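Local coordinates for uncharacterized bacterial lipoprotein (Bacteroides thetaiotaomicron VPI-5482, PDB 3GF6) that is of unknown function but, as a bacterial lipoprotein of all-beta fold, is probably held at the cell envelope by a lipid anchor, at residues A[35-41]-A[208-214]; A[60-66]-A[77-83]; A[134-140]-A[152-158]. All coordinates share one frame; numbering follows the deposited sequence.

Contact 1. Residues A[35-41]-A[208-214]. With EDO (1,2-ethanediol), chain F; EDO (1,2-ethanediol), chain G.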
loop_
_atom_site.group_PDB
_atom_site.type_symbol
_atom_site.label_atom_id
_atom_site.label_comp_id
_atom_site.label_asym_id
_atom_site.label_seq_id
_atom_site.Cartn_x
_atom_site.Cartn_y
_atom_site.Cartn_z
ATOM N N PHE A 35 7.528 -5.650 11.506
ATOM C CA PHE A 35 6.369 -5.999 12.296
ATOM C C PHE A 35 6.110 -4.914 13.340
ATOM O O PHE A 35 6.748 -3.848 13.332
ATOM C CB PHE A 35 6.539 -7.390 12.926
ATOM C CG PHE A 35 7.710 -7.509 13.842
ATOM C CD1 PHE A 35 8.972 -7.778 13.326
ATOM C CD2 PHE A 35 7.552 -7.382 15.218
ATOM C CE1 PHE A 35 10.090 -7.892 14.199
ATOM C CE2 PHE A 35 8.650 -7.512 16.081
ATOM C CZ PHE A 35 9.915 -7.772 15.562
ATOM N N ASN A 36 5.165 -5.184 14.230
ATOM C CA ASN A 36 4.739 -4.175 15.199
ATOM C C ASN A 36 4.481 -4.810 16.557
ATOM O O ASN A 36 4.100 -5.979 16.642
ATOM C CB ASN A 36 3.451 -3.509 14.735
ATOM C CG ASN A 36 3.599 -2.717 13.431
ATOM O OD1 ASN A 36 4.054 -1.547 13.413
ATOM N ND2 ASN A 36 3.150 -3.319 12.359
ATOM N N GLU A 37 4.661 -4.009 17.609
ATOM C CA GLU A 37 4.362 -4.407 18.981
ATOM C C GLU A 37 3.125 -3.720 19.516
ATOM O O GLU A 37 2.588 -4.112 20.540
ATOM C CB GLU A 37 5.549 -4.114 19.899
ATOM C CG GLU A 37 6.805 -4.947 19.557
ATOM C CD GLU A 37 8.003 -4.589 20.428
ATOM O OE1 GLU A 37 7.799 -3.978 21.485
ATOM O OE2 GLU A 37 9.133 -4.898 20.042
ATOM N N GLU A 38 2.687 -2.678 18.838
ATOM C CA GLU A 38 1.461 -1.993 19.195
ATOM C C GLU A 38 0.886 -1.325 17.954
ATOM O O GLU A 38 1.558 -1.202 16.906
ATOM C CB GLU A 38 1.734 -0.950 20.264
ATOM C CG GLU A 38 2.642 0.131 19.846
ATOM C CD GLU A 38 2.995 1.094 21.002
ATOM O OE1 GLU A 38 2.503 0.889 22.119
ATOM O OE2 GLU A 38 3.768 2.052 20.780
ATOM N N ASP A 39 -0.376 -0.933 18.071
ATOM C CA ASP A 39 -1.023 -0.192 16.986
ATOM C C ASP A 39 -0.393 1.195 16.874
ATOM O O ASP A 39 0.096 1.779 17.861
ATOM C CB ASP A 39 -2.502 0.086 17.274
ATOM C CG ASP A 39 -3.351 -1.159 17.480
ATOM O OD1 ASP A 39 -2.971 -2.307 17.198
ATOM O OD2 ASP A 39 -4.471 -0.938 17.978
ATOM N N TYR A 40 -0.481 1.788 15.698
ATOM C CA TYR A 40 -0.135 3.234 15.580
ATOM C C TYR A 40 -1.052 3.939 14.592
ATOM O O TYR A 40 -1.737 3.279 13.808
ATOM C CB TYR A 40 1.335 3.422 15.239
ATOM C CG TYR A 40 1.729 3.108 13.814
ATOM C CD1 TYR A 40 1.647 4.087 12.827
ATOM C CD2 TYR A 40 2.174 1.840 13.451
ATOM C CE1 TYR A 40 2.000 3.828 11.537
ATOM C CE2 TYR A 40 2.542 1.571 12.165
ATOM C CZ TYR A 40 2.429 2.571 11.189
ATOM O OH TYR A 40 2.801 2.323 9.887
ATOM N N VAL A 41 -1.091 5.265 14.657
ATOM C CA VAL A 41 -2.007 5.981 13.787
ATOM C C VAL A 41 -1.288 7.088 13.012
ATOM O O VAL A 41 -0.707 7.996 13.622
ATOM C CB VAL A 41 -3.160 6.556 14.598
ATOM C CG1 VAL A 41 -4.119 7.360 13.704
ATOM C CG2 VAL A 41 -3.938 5.412 15.337
ATOM N N ARG A 208 -5.036 4.025 10.858
ATOM C CA ARG A 208 -4.540 3.099 11.908
ATOM C C ARG A 208 -3.935 1.852 11.299
ATOM O O ARG A 208 -4.544 1.205 10.446
ATOM C CB ARG A 208 -5.627 2.730 12.895
ATOM C CG ARG A 208 -5.096 1.875 14.055
ATOM C CD ARG A 208 -6.158 1.505 15.050
ATOM N NE ARG A 208 -7.221 0.692 14.484
ATOM C CZ ARG A 208 -8.456 1.112 14.185
ATOM N NH1 ARG A 208 -8.828 2.380 14.367
ATOM N NH2 ARG A 208 -9.333 0.244 13.688
ATOM N N ILE A 209 -2.701 1.527 11.704
ATOM C CA ILE A 209 -2.058 0.270 11.328
ATOM C C ILE A 209 -2.032 -0.531 12.635
ATOM O O ILE A 209 -1.413 -0.100 13.645
ATOM C CB ILE A 209 -0.638 0.466 10.796
ATOM C CG1 ILE A 209 -0.672 1.290 9.502
ATOM C CG2 ILE A 209 0.093 -0.899 10.644
ATOM C CD1 ILE A 209 -1.425 0.605 8.287
ATOM N N ASP A 210 -2.758 -1.650 12.618
ATOM C CA ASP A 210 -2.895 -2.495 13.807
ATOM C C ASP A 210 -1.608 -3.277 14.006
ATOM O O ASP A 210 -0.864 -3.602 13.055
ATOM C CB ASP A 210 -4.083 -3.450 13.715
ATOM C CG ASP A 210 -5.444 -2.746 13.871
ATOM O OD1 ASP A 210 -5.522 -1.535 14.028
ATOM O OD2 ASP A 210 -6.468 -3.436 13.806
ATOM N N LYS A 211 -1.387 -3.642 15.254
ATOM C CA LYS A 211 -0.156 -4.318 15.672
ATOM C C LYS A 211 0.079 -5.661 14.975
ATOM O O LYS A 211 1.205 -6.100 14.895
ATOM C CB LYS A 211 -0.138 -4.478 17.197
ATOM C CG LYS A 211 -0.905 -5.625 17.747
ATOM C CD LYS A 211 -0.914 -5.602 19.288
ATOM C CE LYS A 211 -2.290 -5.321 19.849
ATOM N NZ LYS A 211 -3.280 -6.391 19.484
ATOM N N GLU A 212 -0.982 -6.301 14.466
ATOM C CA GLU A 212 -0.870 -7.566 13.753
ATOM C C GLU A 212 -0.218 -7.420 12.366
ATOM O O GLU A 212 0.183 -8.403 11.781
ATOM C CB GLU A 212 -2.247 -8.209 13.553
ATOM C CG GLU A 212 -2.927 -8.723 14.826
ATOM C CD GLU A 212 -3.613 -7.667 15.669
ATOM O OE1 GLU A 212 -3.726 -6.472 15.315
ATOM O OE2 GLU A 212 -4.035 -8.059 16.752
ATOM N N SER A 213 -0.114 -6.201 11.835
ATOM C CA SER A 213 0.435 -5.999 10.512
ATOM C C SER A 213 1.917 -6.360 10.512
ATOM O O SER A 213 2.641 -6.065 11.464
ATOM C CB SER A 213 0.226 -4.570 10.038
ATOM O OG SER A 213 -1.140 -4.188 10.039
ATOM N N TYR A 214 2.344 -7.032 9.449
ATOM C CA TYR A 214 3.747 -7.406 9.256
ATOM C C TYR A 214 4.040 -7.652 7.787
ATOM O O TYR A 214 3.131 -7.872 6.981
ATOM C CB TYR A 214 4.122 -8.673 10.051
ATOM C CG TYR A 214 3.623 -9.962 9.466
ATOM C CD1 TYR A 214 4.397 -10.672 8.551
ATOM C CD2 TYR A 214 2.380 -10.464 9.820
ATOM C CE1 TYR A 214 3.948 -11.863 7.987
ATOM C CE2 TYR A 214 1.907 -11.657 9.298
ATOM C CZ TYR A 214 2.691 -12.343 8.359
ATOM O OH TYR A 214 2.260 -13.522 7.867
HETATM C C1 EDO F . -9.442 6.188 15.376
HETATM O O1 EDO F . -10.237 4.990 15.284
HETATM C C2 EDO F . -8.035 5.889 14.876
HETATM O O2 EDO F . -7.534 4.669 15.457
HETATM C C1 EDO G . 0.509 -14.206 5.267
HETATM O O1 EDO G . -0.114 -13.518 6.357
HETATM C C2 EDO G . 0.074 -15.671 5.354
HETATM O O2 EDO G . 1.162 -16.473 5.813
HETATM O O HOH W 1 3.189 -7.390 13.694
HETATM O O HOH W 2 -4.575 -4.511 17.314
HETATM O O HOH W 3 -6.897 -1.771 16.902
#

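Contact 2. Residues A[60-66]-A[77-83]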
loop_
_atom_site.group_PDB
_atom_site.type_symbol
_atom_site.label_atom_id
_atom_site.label_comp_id
_atom_site.label_asym_id
_atom_site.label_seq_id
_atom_site.Cartn_x
_atom_site.Cartn_y
_atom_site.Cartn_z
HETATM N N MSE A 60 -1.408 8.753 -1.752
HETATM C CA MSE A 60 -1.000 7.408 -1.529
HETATM C C MSE A 60 -0.265 7.273 -0.199
HETATM O O MSE A 60 0.189 8.259 0.386
HETATM C CB MSE A 60 -0.166 6.864 -2.708
HETATM C CG MSE A 60 1.085 7.555 -2.867
HETATM SE SE MSE A 60 2.570 6.648 -1.960
HETATM C CE MSE A 60 3.772 7.821 -2.940
ATOM N N ILE A 61 -0.214 6.024 0.260
ATOM C CA ILE A 61 0.384 5.704 1.551
ATOM C C ILE A 61 1.574 4.788 1.294
ATOM O O ILE A 61 1.484 3.745 0.599
ATOM C CB ILE A 61 -0.603 4.988 2.503
ATOM C CG1 ILE A 61 -1.884 5.791 2.690
ATOM C CG2 ILE A 61 0.100 4.673 3.870
ATOM C CD1 ILE A 61 -1.671 7.179 3.233
ATOM N N ASP A 62 2.724 5.171 1.851
ATOM C CA ASP A 62 3.884 4.264 1.922
ATOM C C ASP A 62 3.655 3.416 3.164
ATOM O O ASP A 62 3.617 3.940 4.281
ATOM C CB ASP A 62 5.217 5.018 2.071
ATOM C CG ASP A 62 5.661 5.720 0.777
ATOM O OD1 ASP A 62 5.038 5.579 -0.288
ATOM O OD2 ASP A 62 6.646 6.465 0.837
ATOM N N LEU A 63 3.515 2.109 2.981
ATOM C CA LEU A 63 3.128 1.209 4.075
ATOM C C LEU A 63 4.365 0.701 4.802
ATOM O O LEU A 63 5.278 0.126 4.195
ATOM C CB LEU A 63 2.325 0.032 3.553
ATOM C CG LEU A 63 0.907 0.408 3.083
ATOM C CD1 LEU A 63 0.395 -0.799 2.279
ATOM C CD2 LEU A 63 -0.002 0.746 4.234
ATOM N N LYS A 64 4.393 0.926 6.109
ATOM C CA LYS A 64 5.561 0.596 6.913
ATOM C C LYS A 64 5.126 -0.012 8.249
ATOM O O LYS A 64 4.018 0.247 8.706
ATOM C CB LYS A 64 6.408 1.857 7.181
ATOM C CG LYS A 64 6.938 2.503 5.913
ATOM C CD LYS A 64 7.849 3.705 6.207
ATOM C CE LYS A 64 8.199 4.355 4.877
ATOM N NZ LYS A 64 9.121 5.492 5.016
ATOM N N ASN A 65 6.033 -0.777 8.873
ATOM C CA ASN A 65 5.857 -1.316 10.218
ATOM C C ASN A 65 7.036 -0.868 11.079
ATOM O O ASN A 65 8.149 -0.765 10.553
ATOM C CB ASN A 65 5.718 -2.846 10.213
ATOM C CG ASN A 65 4.579 -3.315 9.315
ATOM O OD1 ASN A 65 3.448 -2.938 9.537
ATOM N ND2 ASN A 65 4.882 -4.149 8.297
ATOM N N GLN A 66 6.802 -0.628 12.375
ATOM C CA GLN A 66 7.773 0.131 13.189
ATOM C C GLN A 66 9.015 -0.667 13.601
ATOM O O GLN A 66 10.050 -0.052 13.865
ATOM C CB GLN A 66 7.132 0.756 14.420
ATOM C CG GLN A 66 6.087 1.860 14.110
ATOM C CD GLN A 66 5.823 2.749 15.303
ATOM O OE1 GLN A 66 4.882 2.523 16.073
ATOM N NE2 GLN A 66 6.673 3.748 15.486
ATOM N N GLY A 77 10.544 -0.435 4.338
ATOM C CA GLY A 77 9.337 -0.845 4.994
ATOM C C GLY A 77 9.351 -0.730 6.504
ATOM O O GLY A 77 8.399 -1.139 7.149
ATOM N N VAL A 78 10.446 -0.207 7.061
ATOM C CA VAL A 78 10.565 0.018 8.502
ATOM C C VAL A 78 10.325 1.473 8.824
ATOM O O VAL A 78 10.994 2.362 8.290
ATOM C CB VAL A 78 11.955 -0.402 9.021
ATOM C CG1 VAL A 78 12.084 -0.124 10.566
ATOM C CG2 VAL A 78 12.225 -1.860 8.667
ATOM N N GLY A 79 9.341 1.709 9.670
ATOM C CA GLY A 79 9.037 3.050 10.143
ATOM C C GLY A 79 7.543 3.221 10.347
ATOM O O GLY A 79 6.834 2.252 10.588
ATOM N N LYS A 80 7.079 4.468 10.297
ATOM C CA LYS A 80 5.648 4.773 10.295
ATOM C C LYS A 80 5.207 5.106 8.864
ATOM O O LYS A 80 5.895 5.833 8.145
ATOM C CB LYS A 80 5.255 5.934 11.236
ATOM C CG LYS A 80 5.479 5.659 12.722
ATOM C CD LYS A 80 5.317 6.943 13.533
ATOM C CE LYS A 80 5.923 6.822 14.907
ATOM N NZ LYS A 80 5.731 8.071 15.712
ATOM N N SER A 81 4.072 4.543 8.470
ATOM C CA SER A 81 3.403 4.859 7.207
ATOM C C SER A 81 3.216 6.369 7.058
ATOM O O SER A 81 3.058 7.099 8.045
ATOM C CB SER A 81 2.046 4.137 7.154
ATOM O OG SER A 81 2.227 2.732 7.178
ATOM N N LYS A 82 3.268 6.849 5.826
ATOM C CA LYS A 82 3.126 8.249 5.546
ATOM C C LYS A 82 2.298 8.464 4.267
ATOM O O LYS A 82 2.191 7.586 3.416
ATOM C CB LYS A 82 4.490 8.895 5.425
ATOM C CG LYS A 82 5.242 8.456 4.245
ATOM C CD LYS A 82 6.587 9.214 4.136
ATOM C CE LYS A 82 7.339 8.751 2.921
ATOM N NZ LYS A 82 8.678 9.445 2.806
ATOM N N LEU A 83 1.749 9.645 4.160
ATOM C CA LEU A 83 0.812 10.037 3.111
ATOM C C LEU A 83 1.455 11.096 2.217
ATOM O O LEU A 83 2.014 12.103 2.706
ATOM C CB LEU A 83 -0.419 10.636 3.792
ATOM C CG LEU A 83 -1.610 11.164 2.993
ATOM C CD1 LEU A 83 -2.869 11.118 3.844
ATOM C CD2 LEU A 83 -1.393 12.586 2.343
HETATM O O HOH W 4 9.558 8.055 0.497
HETATM O O HOH W 5 11.532 4.136 6.083
HETATM O O HOH W 6 7.640 7.375 6.728
#

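Contact 3. Residues A[134-140]-A[152-158]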
loop_
_atom_site.group_PDB
_atom_site.type_symbol
_atom_site.label_atom_id
_atom_site.label_comp_id
_atom_site.label_asym_id
_atom_site.label_seq_id
_atom_site.Cartn_x
_atom_site.Cartn_y
_atom_site.Cartn_z
ATOM N N VAL A 134 -10.194 3.107 -2.718
ATOM C CA VAL A 134 -9.051 2.750 -1.883
ATOM C C VAL A 134 -8.627 1.333 -2.241
ATOM O O VAL A 134 -9.466 0.430 -2.316
ATOM C CB VAL A 134 -9.333 2.871 -0.358
ATOM C CG1 VAL A 134 -10.638 2.152 0.081
ATOM C CG2 VAL A 134 -8.154 2.345 0.468
ATOM N N TYR A 135 -7.343 1.135 -2.450
ATOM C CA TYR A 135 -6.817 -0.203 -2.648
ATOM C C TYR A 135 -5.386 -0.381 -2.172
ATOM O O TYR A 135 -4.616 0.579 -2.178
ATOM C CB TYR A 135 -6.920 -0.627 -4.094
ATOM C CG TYR A 135 -6.074 0.075 -5.134
ATOM C CD1 TYR A 135 -6.447 1.305 -5.666
ATOM C CD2 TYR A 135 -4.944 -0.523 -5.635
ATOM C CE1 TYR A 135 -5.706 1.882 -6.701
ATOM C CE2 TYR A 135 -4.184 0.066 -6.641
ATOM C CZ TYR A 135 -4.573 1.263 -7.159
ATOM O OH TYR A 135 -3.872 1.775 -8.188
ATOM N N ALA A 136 -5.058 -1.623 -1.773
ATOM C CA ALA A 136 -3.708 -2.039 -1.361
ATOM C C ALA A 136 -3.069 -2.799 -2.508
ATOM O O ALA A 136 -3.733 -3.598 -3.188
ATOM C CB ALA A 136 -3.726 -2.892 -0.057
ATOM N N GLN A 137 -1.802 -2.504 -2.770
ATOM C CA GLN A 137 -1.116 -3.144 -3.871
ATOM C C GLN A 137 0.339 -3.481 -3.601
ATOM O O GLN A 137 1.109 -2.657 -3.113
ATOM C CB GLN A 137 -1.208 -2.255 -5.108
ATOM C CG GLN A 137 -0.628 -2.857 -6.341
ATOM C CD GLN A 137 -1.211 -2.228 -7.572
ATOM O OE1 GLN A 137 -2.248 -2.665 -8.041
ATOM N NE2 GLN A 137 -0.553 -1.186 -8.104
ATOM N N LEU A 138 0.667 -4.735 -3.915
ATOM C CA LEU A 138 2.048 -5.235 -3.942
ATOM C C LEU A 138 2.353 -5.503 -5.407
ATOM O O LEU A 138 1.611 -6.218 -6.057
ATOM C CB LEU A 138 2.147 -6.523 -3.162
ATOM C CG LEU A 138 3.503 -7.140 -2.971
ATOM C CD1 LEU A 138 4.278 -6.195 -1.981
ATOM C CD2 LEU A 138 3.372 -8.646 -2.487
ATOM N N ALA A 139 3.455 -4.941 -5.897
ATOM C CA ALA A 139 3.779 -4.905 -7.316
ATOM C C ALA A 139 5.257 -4.621 -7.542
ATOM O O ALA A 139 5.925 -4.039 -6.683
ATOM C CB ALA A 139 2.927 -3.834 -8.027
ATOM N N SER A 140 5.753 -5.007 -8.709
ATOM C CA SER A 140 7.114 -4.645 -9.135
ATOM C C SER A 140 7.167 -3.320 -9.924
ATOM O O SER A 140 8.211 -2.976 -10.408
ATOM C CB SER A 140 7.736 -5.798 -9.913
ATOM O OG SER A 140 7.094 -5.902 -11.164
ATOM N N GLU A 152 3.123 -7.666 -13.480
ATOM C CA GLU A 152 3.912 -7.021 -12.428
ATOM C C GLU A 152 3.142 -6.738 -11.140
ATOM O O GLU A 152 3.738 -6.436 -10.084
ATOM C CB GLU A 152 4.471 -5.697 -12.956
ATOM C CG GLU A 152 5.556 -5.845 -14.014
ATOM C CD GLU A 152 5.076 -6.039 -15.430
ATOM O OE1 GLU A 152 3.849 -5.941 -15.693
ATOM O OE2 GLU A 152 5.979 -6.268 -16.282
ATOM N N VAL A 153 1.825 -6.807 -11.227
ATOM C CA VAL A 153 0.965 -6.666 -10.053
ATOM C C VAL A 153 0.780 -8.030 -9.399
ATOM O O VAL A 153 0.216 -8.970 -9.998
ATOM C CB VAL A 153 -0.378 -5.999 -10.411
ATOM C CG1 VAL A 153 -1.346 -6.078 -9.242
ATOM C CG2 VAL A 153 -0.147 -4.526 -10.722
ATOM N N PHE A 154 1.293 -8.137 -8.173
ATOM C CA PHE A 154 1.314 -9.409 -7.427
ATOM C C PHE A 154 0.067 -9.557 -6.537
ATOM O O PHE A 154 -0.477 -10.650 -6.377
ATOM C CB PHE A 154 2.596 -9.530 -6.578
ATOM C CG PHE A 154 3.886 -9.442 -7.380
ATOM C CD1 PHE A 154 3.981 -9.970 -8.660
ATOM C CD2 PHE A 154 4.990 -8.750 -6.860
ATOM C CE1 PHE A 154 5.170 -9.860 -9.393
ATOM C CE2 PHE A 154 6.163 -8.633 -7.590
ATOM C CZ PHE A 154 6.251 -9.185 -8.850
HETATM N N MSE A 155 -0.368 -8.435 -5.949
HETATM C CA MSE A 155 -1.531 -8.402 -5.079
HETATM C C MSE A 155 -2.204 -7.068 -5.282
HETATM O O MSE A 155 -1.568 -6.001 -5.253
HETATM C CB MSE A 155 -1.178 -8.563 -3.589
HETATM C CG MSE A 155 -2.384 -8.806 -2.670
HETATM SE SE MSE A 155 -2.109 -8.147 -0.863
HETATM C CE MSE A 155 -2.189 -6.205 -1.185
ATOM N N CYS A 156 -3.506 -7.119 -5.494
ATOM C CA CYS A 156 -4.296 -5.897 -5.607
ATOM C C CYS A 156 -5.648 -6.164 -4.965
ATOM O O CYS A 156 -6.401 -7.010 -5.437
ATOM C CB CYS A 156 -4.471 -5.474 -7.082
ATOM S SG CYS A 156 -5.332 -3.897 -7.265
ATOM N N LYS A 157 -5.937 -5.453 -3.889
ATOM C CA LYS A 157 -7.183 -5.592 -3.146
ATOM C C LYS A 157 -7.804 -4.223 -2.933
ATOM O O LYS A 157 -7.279 -3.369 -2.185
ATOM C CB LYS A 157 -7.005 -6.342 -1.819
ATOM C CG LYS A 157 -6.700 -7.842 -2.007
ATOM C CD LYS A 157 -6.271 -8.515 -0.739
ATOM C CE LYS A 157 -5.721 -9.942 -1.041
ATOM N NZ LYS A 157 -6.659 -10.925 -1.701
ATOM N N GLY A 158 -8.919 -4.011 -3.618
ATOM C CA GLY A 158 -9.658 -2.757 -3.541
ATOM C C GLY A 158 -11.086 -2.829 -3.060
ATOM O O GLY A 158 -11.766 -3.870 -3.107
#

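Contact 1. Residues A[35-41]-A[208-214]
Y40 and I209 form a hydrogen-bonded pair of an antiparallel sheet, followed by V41 and R208 as a non-hydrogen-bonded pair. Strand 203-219 is broken here by a type I turn, D210 to S213, while residues 36-39 loop beside it. The backbone bonds run both ways: Y40 N to I209 O and I209 N to Y40 O, each 2.9 Å.

Side-chain hydrogen bonds take over where the ladder stops. D39 OD1 receives K211 N at 2.8 Å (153° at the hydrogen) on the anti side of its carboxylate. N36 gives ND2 to S213 O at 2.9 Å, the donor standing 46° above the carbonyl plane. Asparagine suits this buried place because the rest of its amide is also used: ND2 binds N65 OD1 as well, and OD1 accepts Q66 N. Within the turn, D210 O accepts both N and OG of S213, whose hydroxyl also bonds K119 N.

Charges line one side. R208 NE meets the syn lone pair of D210 OD1 at 2.8 Å, and K119 holds the other carboxylate oxygen. These positive partners probably ease the approach of D39 OD2 to D210 OD1, 4.1 Å.

Among apolar contacts, Y40 has CG between the backbone N and carbonyl carbon (chi1 74°), which lays its ring face against I209; the branched CB sits 4.0 Å from the Y40 ring centroid in a CH-pi contact. K211 packs its CB on the E38 carbonyl carbon. Beyond V41, R208 NH1 donates to O2 of an ethanediol, probably from the crystallisation liquor, at 2.8 Å.

Contact 2. Residues A[60-66]-A[77-83]
S81 reaches across to K64 with its hydroxyl: OG accepts K64 N at 3.0 Å in a nearly straight bond (161°), a job that a strand neighbour's carbonyl would do in a regular ladder. Serine fits because its short side chain offers an acceptor where the K80 carbonyl is turned away from K64 N. To one side, D62 N bonds K82 O at 2.9 Å, with only a weak return from K82 N to D62 O. To the other, N65 N bonds G77 O, and G79 N comes back to N65 O from well above that carbonyl's plane.

Side chains close over this frame. K64, extended beyond CG, reaches across the bend of 77-80, its CB near G79 O and its CD 3.5 Å from K80 O, and delivers NZ to two waters that in turn donate to V78 O and K80 O. G79 has backbone angles that demand glycine, and a side chain there would also press on the K64 methylenes. I61 CD1 packs on L83 CB at 3.7 Å. On the D62 and K82 side the chains run together, D62 OD2 touching K82 CE at 3.2 Å; the two charges lie near each other without a salt bridge.

Farther out, Y40 also hydrogen-bonds S81 OG and so fixes its rotation, while S34 and N36 hold the amide of N65. L42 and L207 lie against I61. The whole is an antiparallel pair, 56-62 with 82-85, whose regular ladder gives way to loop and resumes at the single N65–V78 bridge, consistent with a beta sandwich of the C1q/TNF type.

Contact 3. Residues A[134-140]-A[152-158]
Y135 and C156 meet through two different first torsions: CG of the tyrosine sits between its backbone N and carbonyl carbon (chi1 68°), which sets the CD2 side of the ring beside C156 while the rest of the ring leads away, and SG of the cysteine points opposite its own N (chi1 -175°). SG thus reaches Y135 CD2 at 3.8 Å in an oblique sulfur-aromatic contact. Q137, extended along the same face, lies across V153 at about a right angle; its OE1, buried without a clear hydrogen-bond partner, is 3.4 Å from C156 SG. G158 suits its place opposite Y135, where a CB would jam against that of the tyrosine.

On the other face, L138 packs CB to CB with M155, built as selenomethionine, whose bent chain carries CE to within 3.8 Å of A136 CB. I176 and Y178 of strand 171-183 lie against M155 from the second sheet, so apolar residues are in keeping here.

The pairing of strands 129-139 and 153-158 is regular until L138, where a classic beta bulge inserts one extra residue. F154, with a nearly helical psi of -38°, and M155 both stand opposite L138, and L138 O accepts F154 N at 2.9 Å and M155 N at 3.0 Å. The bulge turns F154 back towards the partner strand: its CZ touches S140 CB at 3.8 Å, and E152 O rests over the centre of one ring face, 3.7 Å above the F154 ring plane. Replacing F154 by an alanine is likely to open a gap beside S140 and the E152 carbonyl, and to leave L188 and Y178 without their aromatic neighbour. Past the bulge, S140 N bonds E152 O at 2.8 Å.

From the N terminus, the chain first enters contact 1 at residues 35-41, whose partner comes only at 208-214, so this pairing closes a very long loop. Inside it, contact 2 shuts a short loop when 77-83 returns to 60-66; later contact 3 does the same between 134-140 and 152-158. Contacts 2 and 3 follow in series, without crossing, and both nest within contact 1. Contact 1 belongs to one antiparallel sheet, while contacts 2 and 3 reach the other. The Y40 hydroxyl of contact 1 probably hydrogen-bonds both segments of contact 2, joining one sheet to the loops that lead into the other; contact 3 touches neither, its centre about 20 Å from that of contact 1.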